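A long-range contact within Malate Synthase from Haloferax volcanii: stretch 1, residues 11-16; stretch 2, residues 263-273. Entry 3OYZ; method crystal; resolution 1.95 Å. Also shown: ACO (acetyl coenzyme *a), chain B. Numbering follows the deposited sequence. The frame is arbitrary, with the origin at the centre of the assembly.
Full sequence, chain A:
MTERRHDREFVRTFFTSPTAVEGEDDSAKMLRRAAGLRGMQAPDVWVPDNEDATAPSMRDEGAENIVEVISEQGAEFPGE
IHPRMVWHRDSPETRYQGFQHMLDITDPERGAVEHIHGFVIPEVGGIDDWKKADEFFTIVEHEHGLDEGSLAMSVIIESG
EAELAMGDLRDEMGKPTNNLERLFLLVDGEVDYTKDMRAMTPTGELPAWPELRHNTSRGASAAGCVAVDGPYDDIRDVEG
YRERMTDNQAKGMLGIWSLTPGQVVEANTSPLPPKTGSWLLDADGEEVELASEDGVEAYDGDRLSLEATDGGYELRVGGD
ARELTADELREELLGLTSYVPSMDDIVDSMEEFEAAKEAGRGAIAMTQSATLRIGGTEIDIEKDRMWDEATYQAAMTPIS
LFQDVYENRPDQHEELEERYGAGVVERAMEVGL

Stretch 1 (11-16) VRTFFT
Stretch 2 263-273: QVVEANTSPLP

Asn268, on the helix of stretch 2, anchors the contact through both its side chain and its backbone. Thr13 OG1 donates to Asn268 OD1 at 2.9 Å, and Arg12 NH1 donates to Asn268 O at 3.0 Å, with an N-H...O angle of 134°. Asn268 OD1 also lies over one face of the Arg12 guanidinium, 3.3 Å from Arg12 CZ; its approach to Arg12 NE (3.4 Å) is too poorly angled for a hydrogen bond. Arg12 reaches this position with chi angles m, t, m and 175°, Asn268 with chi1 -89° and chi2 -28°, and Thr13 with chi1 28°, between wells. A water bridges the backbones, its O donating to Arg12 O (2.9 Å) and to Ala267 O (2.7 Å).

Strand 13-16 runs nearly antiparallel to the helix (169°), their axes 8.7 Å apart at closest approach. CA atoms pair Arg12 with Asn268 (5.8 Å) and Thr13 with Ala267 (6.0 Å). Arg12 (phi/psi -87/-34) precedes the strand, whose alternation turns Thr13 (-142/138) and Phe15 (-110/121) toward the helix and Phe14 away. Val264 (-54/-49), Ala267 (-75/-25) and Asn268 (-69/-27) are helical.

Thr13 CG2 packs 3.5 Å from Ala267 CB. Val264 (chi1 t) places CG2 over the Phe15 ring (chi1 t, chi2 36°), 3.9 Å from its centroid, a CH-pi contact. A type I turn spans Thr269 to Leu272, and Pro271 CG meets Arg12 CG at 3.8 Å.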

ATOM      1  N   VAL A  11       0.715   5.574  22.725  1.00 36.14           N
ATOM      2  CA  VAL A  11      -0.484   4.931  23.260  1.00 35.47           C
ATOM      3  C   VAL A  11      -0.342   3.455  22.912  1.00 37.56           C
ATOM      4  O   VAL A  11      -0.299   3.077  21.739  1.00 35.64           O
ATOM      5  CB  VAL A  11      -1.838   5.490  22.766  1.00 35.54           C
ATOM      6  CG1 VAL A  11      -3.005   4.599  23.123  1.00 33.22           C
ATOM      7  CG2 VAL A  11      -2.115   6.876  23.314  1.00 32.40           C
ATOM      8  N   ARG A  12      -0.204   2.580  23.932  1.00 36.21           N
ATOM      9  CA  ARG A  12      -0.070   1.146  23.705  1.00 30.71           C
ATOM     10  C   ARG A  12      -1.408   0.478  23.605  1.00 32.31           C
ATOM     11  O   ARG A  12      -1.525  -0.508  22.871  1.00 34.55           O
ATOM     12  CB  ARG A  12       0.670   0.478  24.910  1.00 34.35           C
ATOM     13  CG  ARG A  12       2.127   0.933  25.040  1.00 30.96           C
ATOM     14  CD  ARG A  12       2.722   0.431  26.381  1.00 38.89           C
ATOM     15  NE  ARG A  12       2.076   1.194  27.447  1.00 34.78           N
ATOM     16  CZ  ARG A  12       2.279   0.943  28.746  1.00 42.23           C
ATOM     17  NH1 ARG A  12       3.084  -0.056  29.107  1.00 35.58           N
ATOM     18  NH2 ARG A  12       1.742   1.749  29.651  1.00 35.49           N
ATOM     19  N   THR A  13      -2.420   0.947  24.353  1.00 32.39           N
ATOM     20  CA  THR A  13      -3.599   0.112  24.554  1.00 31.71           C
ATOM     21  C   THR A  13      -4.734   1.104  24.513  1.00 33.15           C
ATOM     22  O   THR A  13      -4.597   2.173  25.093  1.00 33.45           O
ATOM     23  CB  THR A  13      -3.568  -0.527  26.014  1.00 34.58           C
ATOM     24  OG1 THR A  13      -2.833   0.369  26.845  1.00 33.06           O
ATOM     25  CG2 THR A  13      -2.668  -1.727  26.010  1.00 34.98           C
ATOM     26  N   PHE A  14      -5.810   0.729  23.836  1.00 34.20           N
ATOM     27  CA  PHE A  14      -7.007   1.519  23.602  1.00 34.35           C
ATOM     28  C   PHE A  14      -8.050   0.500  23.963  1.00 34.69           C
ATOM     29  O   PHE A  14      -8.352  -0.406  23.167  1.00 34.73           O
ATOM     30  CB  PHE A  14      -7.023   1.877  22.070  1.00 34.35           C
ATOM     31  CG  PHE A  14      -8.222   2.648  21.592  1.00 32.34           C
ATOM     32  CD1 PHE A  14      -8.212   4.037  21.518  1.00 29.61           C
ATOM     33  CD2 PHE A  14      -9.290   1.970  21.044  1.00 32.31           C
ATOM     34  CE1 PHE A  14      -9.318   4.742  21.056  1.00 31.77           C
ATOM     35  CE2 PHE A  14     -10.366   2.649  20.531  1.00 33.89           C
ATOM     36  CZ  PHE A  14     -10.399   4.038  20.512  1.00 30.39           C
ATOM     37  N   PHE A  15      -8.648   0.610  25.155  1.00 35.93           N
ATOM     38  CA  PHE A  15      -9.553  -0.480  25.618  1.00 34.41           C
ATOM     39  C   PHE A  15     -11.006  -0.088  25.634  1.00 32.60           C
ATOM     40  O   PHE A  15     -11.294   0.876  26.319  1.00 34.29           O
ATOM     41  CB  PHE A  15      -9.192  -0.676  27.120  1.00 37.07           C
ATOM     42  CG  PHE A  15      -9.974  -1.748  27.865  1.00 34.13           C
ATOM     43  CD1 PHE A  15     -10.367  -2.926  27.257  1.00 30.24           C
ATOM     44  CD2 PHE A  15     -10.162  -1.618  29.260  1.00 42.79           C
ATOM     45  CE1 PHE A  15     -11.103  -3.932  27.969  1.00 39.57           C
ATOM     46  CE2 PHE A  15     -10.858  -2.615  30.006  1.00 40.19           C
ATOM     47  CZ  PHE A  15     -11.298  -3.789  29.356  1.00 38.45           C
ATOM     48  N   THR A  16     -11.918  -0.733  24.923  1.00 33.50           N
ATOM     49  CA  THR A  16     -13.300  -0.305  25.008  1.00 35.64           C
ATOM     50  C   THR A  16     -14.108  -1.143  26.040  1.00 39.40           C
ATOM     51  O   THR A  16     -13.940  -2.368  26.088  1.00 40.59           O
ATOM     52  CB  THR A  16     -14.002  -0.535  23.685  1.00 35.44           C
ATOM     53  OG1 THR A  16     -13.512  -1.784  23.205  1.00 36.62           O
ATOM     54  CG2 THR A  16     -13.572   0.622  22.627  1.00 32.22           C
ATOM     55  N   GLN A 263      -6.283  -8.830  27.158  1.00 39.23           N
ATOM     56  CA  GLN A 263      -5.614  -8.111  26.042  1.00 39.26           C
ATOM     57  C   GLN A 263      -4.897  -6.842  26.501  1.00 38.77           C
ATOM     58  O   GLN A 263      -3.755  -6.575  26.094  1.00 40.51           O
ATOM     59  CB  GLN A 263      -6.550  -7.896  24.851  1.00 38.15           C
ATOM     60  CG  GLN A 263      -6.832  -9.172  24.071  1.00 38.96           C
ATOM     61  CD  GLN A 263      -7.638  -8.882  22.790  1.00 39.45           C
ATOM     62  OE1 GLN A 263      -8.302  -7.866  22.744  1.00 39.02           O
ATOM     63  NE2 GLN A 263      -7.680  -9.786  21.832  1.00 37.43           N
ATOM     64  N   VAL A 264      -5.483  -6.124  27.451  1.00 37.50           N
ATOM     65  CA  VAL A 264      -4.806  -4.957  27.989  1.00 39.65           C
ATOM     66  C   VAL A 264      -3.386  -5.274  28.487  1.00 40.65           C
ATOM     67  O   VAL A 264      -2.364  -4.617  28.172  1.00 40.36           O
ATOM     68  CB  VAL A 264      -5.652  -4.271  29.082  1.00 38.20           C
ATOM     69  CG1 VAL A 264      -4.849  -3.127  29.648  1.00 38.71           C
ATOM     70  CG2 VAL A 264      -6.877  -3.657  28.466  1.00 40.30           C
ATOM     71  N   VAL A 265      -3.305  -6.345  29.285  1.00 42.66           N
ATOM     72  CA  VAL A 265      -2.009  -6.680  29.878  1.00 41.32           C
ATOM     73  C   VAL A 265      -1.063  -7.047  28.755  1.00 39.46           C
ATOM     74  O   VAL A 265       0.061  -6.587  28.735  1.00 41.85           O
ATOM     75  CB  VAL A 265      -2.071  -7.886  30.880  1.00 43.91           C
ATOM     76  CG1 VAL A 265      -0.622  -8.260  31.326  1.00 44.49           C
ATOM     77  CG2 VAL A 265      -2.951  -7.526  32.095  1.00 40.99           C
ATOM     78  N   GLU A 266      -1.447  -7.950  27.862  1.00 40.42           N
ATOM     79  CA  GLU A 266      -0.535  -8.331  26.759  1.00 40.99           C
ATOM     80  C   GLU A 266      -0.061  -7.128  25.916  1.00 39.83           C
ATOM     81  O   GLU A 266       1.127  -6.916  25.646  1.00 39.03           O
ATOM     82  CB  GLU A 266      -1.255  -9.316  25.837  1.00 42.12           C
ATOM     83  CG  GLU A 266      -1.379 -10.705  26.456  1.00 50.76           C
ATOM     84  CD  GLU A 266      -0.057 -11.498  26.436  1.00 60.50           C
ATOM     85  OE1 GLU A 266       0.789 -11.291  25.538  1.00 62.47           O
ATOM     86  OE2 GLU A 266       0.175 -12.327  27.335  1.00 59.95           O
ATOM     87  N   ALA A 267      -1.009  -6.258  25.582  1.00 37.94           N
ATOM     88  CA  ALA A 267      -0.684  -5.157  24.684  1.00 38.72           C
ATOM     89  C   ALA A 267       0.119  -4.107  25.437  1.00 37.50           C
ATOM     90  O   ALA A 267       0.888  -3.380  24.828  1.00 40.16           O
ATOM     91  CB  ALA A 267      -1.995  -4.545  24.089  1.00 36.90           C
ATOM     92  N   ASN A 268       0.006  -4.005  26.756  1.00 39.30           N
ATOM     93  CA  ASN A 268       0.886  -3.088  27.534  1.00 38.07           C
ATOM     94  C   ASN A 268       2.344  -3.512  27.602  1.00 38.43           C
ATOM     95  O   ASN A 268       3.271  -2.681  27.702  1.00 39.23           O
ATOM     96  CB  ASN A 268       0.371  -2.863  28.964  1.00 40.18           C
ATOM     97  CG  ASN A 268      -0.587  -1.707  29.082  1.00 42.06           C
ATOM     98  OD1 ASN A 268      -0.525  -0.745  28.296  1.00 41.94           O
ATOM     99  ND2 ASN A 268      -1.523  -1.808  30.035  1.00 41.71           N
ATOM    100  N   THR A 269       2.563  -4.810  27.488  1.00 39.11           N
ATOM    101  CA  THR A 269       3.912  -5.373  27.626  1.00 43.35           C
ATOM    102  C   THR A 269       4.605  -5.559  26.297  1.00 42.34           C
ATOM    103  O   THR A 269       5.816  -5.393  26.178  1.00 44.56           O
ATOM    104  CB  THR A 269       3.850  -6.854  28.172  1.00 44.38           C
ATOM    105  OG1 THR A 269       2.817  -6.974  29.150  1.00 52.16           O
ATOM    106  CG2 THR A 269       5.152  -7.255  28.774  1.00 49.74           C
ATOM    107  N   SER A 270       3.837  -5.931  25.285  1.00 44.03           N
ATOM    108  CA  SER A 270       4.428  -6.241  23.993  1.00 45.21           C
ATOM    109  C   SER A 270       5.408  -5.216  23.406  1.00 44.05           C
ATOM    110  O   SER A 270       6.443  -5.654  22.929  1.00 44.36           O
ATOM    111  CB  SER A 270       3.361  -6.552  22.944  1.00 44.58           C
ATOM    112  OG  SER A 270       3.981  -6.381  21.667  1.00 51.73           O
ATOM    113  N   PRO A 271       5.135  -3.894  23.427  1.00 43.70           N
ATOM    114  CA  PRO A 271       6.138  -3.084  22.734  1.00 44.25           C
ATOM    115  C   PRO A 271       7.314  -2.615  23.592  1.00 46.01           C
ATOM    116  O   PRO A 271       8.208  -1.941  23.082  1.00 45.41           O
ATOM    117  CB  PRO A 271       5.333  -1.836  22.334  1.00 46.80           C
ATOM    118  CG  PRO A 271       4.298  -1.699  23.430  1.00 43.51           C
ATOM    119  CD  PRO A 271       3.879  -3.134  23.604  1.00 45.19           C
ATOM    120  N   LEU A 272       7.278  -2.938  24.883  1.00 46.77           N
ATOM    121  CA  LEU A 272       8.383  -2.748  25.813  1.00 48.55           C
ATOM    122  C   LEU A 272       9.572  -3.617  25.408  1.00 48.11           C
ATOM    123  O   LEU A 272       9.434  -4.787  25.078  1.00 48.47           O
ATOM    124  CB  LEU A 272       7.905  -2.997  27.248  1.00 46.79           C
ATOM    125  CG  LEU A 272       6.771  -2.081  27.736  1.00 48.15           C
ATOM    126  CD1 LEU A 272       6.439  -2.389  29.170  1.00 49.55           C
ATOM    127  CD2 LEU A 272       7.004  -0.582  27.595  1.00 52.20           C
ATOM    128  N   PRO A 273      10.771  -3.038  25.358  1.00 50.13           N
ATOM    129  CA  PRO A 273      11.876  -3.913  24.979  1.00 51.25           C
ATOM    130  C   PRO A 273      12.174  -5.016  26.023  1.00 53.40           C
ATOM    131  O   PRO A 273      11.763  -4.911  27.172  1.00 51.80           O
ATOM    132  CB  PRO A 273      13.042  -2.939  24.773  1.00 51.96           C
ATOM    133  CG  PRO A 273      12.670  -1.670  25.482  1.00 50.05           C
ATOM    134  CD  PRO A 273      11.184  -1.659  25.689  1.00 50.72           C
TER
HETATM  135  N1A ACO B 434     -14.656  -3.914  29.879  1.00 53.78           N
HETATM  136  C2A ACO B 434     -14.820  -4.115  31.200  1.00 55.80           C
HETATM  137  N3A ACO B 434     -14.795  -5.355  31.719  1.00 55.93           N
HETATM  138  C4A ACO B 434     -14.629  -6.471  30.964  1.00 51.48           C
HETATM  139  C5A ACO B 434     -14.442  -6.280  29.510  1.00 52.58           C
HETATM  140  C6A ACO B 434     -14.502  -4.907  28.973  1.00 49.84           C
HETATM  141  N6A ACO B 434     -14.376  -4.782  27.625  1.00 41.53           N
HETATM  142  N7A ACO B 434     -14.299  -7.491  28.957  1.00 51.44           N
HETATM  143  C8A ACO B 434     -14.405  -8.394  29.961  1.00 52.36           C
HETATM  144  N9A ACO B 434     -14.548  -7.793  31.150  1.00 54.36           N
HETATM  145  C1B ACO B 434     -14.661  -8.534  32.447  1.00 55.72           C
HETATM  146  C2B ACO B 434     -15.495  -9.783  32.198  1.00 56.80           C
HETATM  147  O2B ACO B 434     -16.876  -9.446  32.322  1.00 53.85           O
HETATM  148  C3B ACO B 434     -14.990 -10.747  33.253  1.00 57.48           C
HETATM  149  O3B ACO B 434     -15.639 -10.279  34.439  1.00 66.57           O
HETATM  150  P3B ACO B 434     -15.947 -11.166  35.793  1.00 68.62           P
HETATM  151  O7A ACO B 434     -14.838 -10.625  36.681  1.00 59.08           O
HETATM  152  O8A ACO B 434     -15.814 -12.575  35.252  1.00 62.26           O
HETATM  153  O9A ACO B 434     -17.361 -10.842  36.220  1.00 63.28           O
HETATM  154  C4B ACO B 434     -13.509 -10.412  33.306  1.00 60.24           C
HETATM  155  O4B ACO B 434     -13.400  -9.031  32.933  1.00 61.14           O
HETATM  156  C5B ACO B 434     -12.708 -11.228  32.297  1.00 59.85           C
HETATM  157  O5B ACO B 434     -13.511 -11.337  31.121  1.00 57.79           O
HETATM  158  P1A ACO B 434     -13.159 -12.358  29.934  1.00 61.45           P
HETATM  159  O1A ACO B 434     -13.311 -13.803  30.284  1.00 64.37           O
HETATM  160  O2A ACO B 434     -11.769 -11.970  29.523  1.00 62.49           O
HETATM  161  O3A ACO B 434     -14.127 -12.102  28.685  1.00 61.06           O
HETATM  162  P2A ACO B 434     -15.661 -12.564  28.679  1.00 60.67           P
HETATM  163  O4A ACO B 434     -16.042 -12.122  30.056  1.00 59.23           O
HETATM  164  O5A ACO B 434     -15.723 -13.909  27.986  1.00 59.56           O
HETATM  165  O6A ACO B 434     -16.431 -11.610  27.610  1.00 60.87           O
HETATM  166  CBP ACO B 434     -16.650 -10.103  25.678  1.00 52.29           C
HETATM  167  CCP ACO B 434     -16.007 -11.368  26.259  1.00 52.71           C
HETATM  168  CDP ACO B 434     -18.174 -10.216  25.680  1.00 50.23           C
HETATM  169  CEP ACO B 434     -16.202 -10.009  24.225  1.00 53.70           C
HETATM  170  CAP ACO B 434     -16.298  -8.840  26.474  1.00 47.03           C
HETATM  171  OAP ACO B 434     -14.892  -8.918  26.660  1.00 44.25           O
HETATM  172  C9P ACO B 434     -16.612  -7.542  25.758  1.00 51.07           C
HETATM  173  O9P ACO B 434     -17.785  -7.181  25.623  1.00 51.97           O
HETATM  174  N8P ACO B 434     -15.561  -6.859  25.273  1.00 50.03           N
HETATM  175  C7P ACO B 434     -15.790  -5.594  24.586  1.00 48.96           C
HETATM  176  C6P ACO B 434     -16.390  -5.756  23.181  1.00 49.60           C
HETATM  177  C5P ACO B 434     -16.290  -4.382  22.545  1.00 46.12           C
HETATM  178  O5P ACO B 434     -15.785  -3.453  23.175  1.00 45.07           O
HETATM  179  N4P ACO B 434     -16.720  -4.297  21.288  1.00 46.02           N
HETATM  180  C3P ACO B 434     -16.675  -3.091  20.480  1.00 43.71           C
HETATM  181  C2P ACO B 434     -15.239  -2.700  20.121  1.00 44.36           C
HETATM  182  S1P ACO B 434     -15.037  -3.605  18.615  1.00 49.96           S
HETATM  183  C   ACO B 434     -15.778  -2.776  17.350  1.00 49.65           C
HETATM  184  O   ACO B 434     -16.593  -1.890  17.515  1.00 49.96           O
HETATM  185  CH3 ACO B 434     -15.428  -3.221  15.964  1.00 48.62           C
HETATM  186  O   HOH W   1       0.593  -2.404  22.319  1.00 35.41           O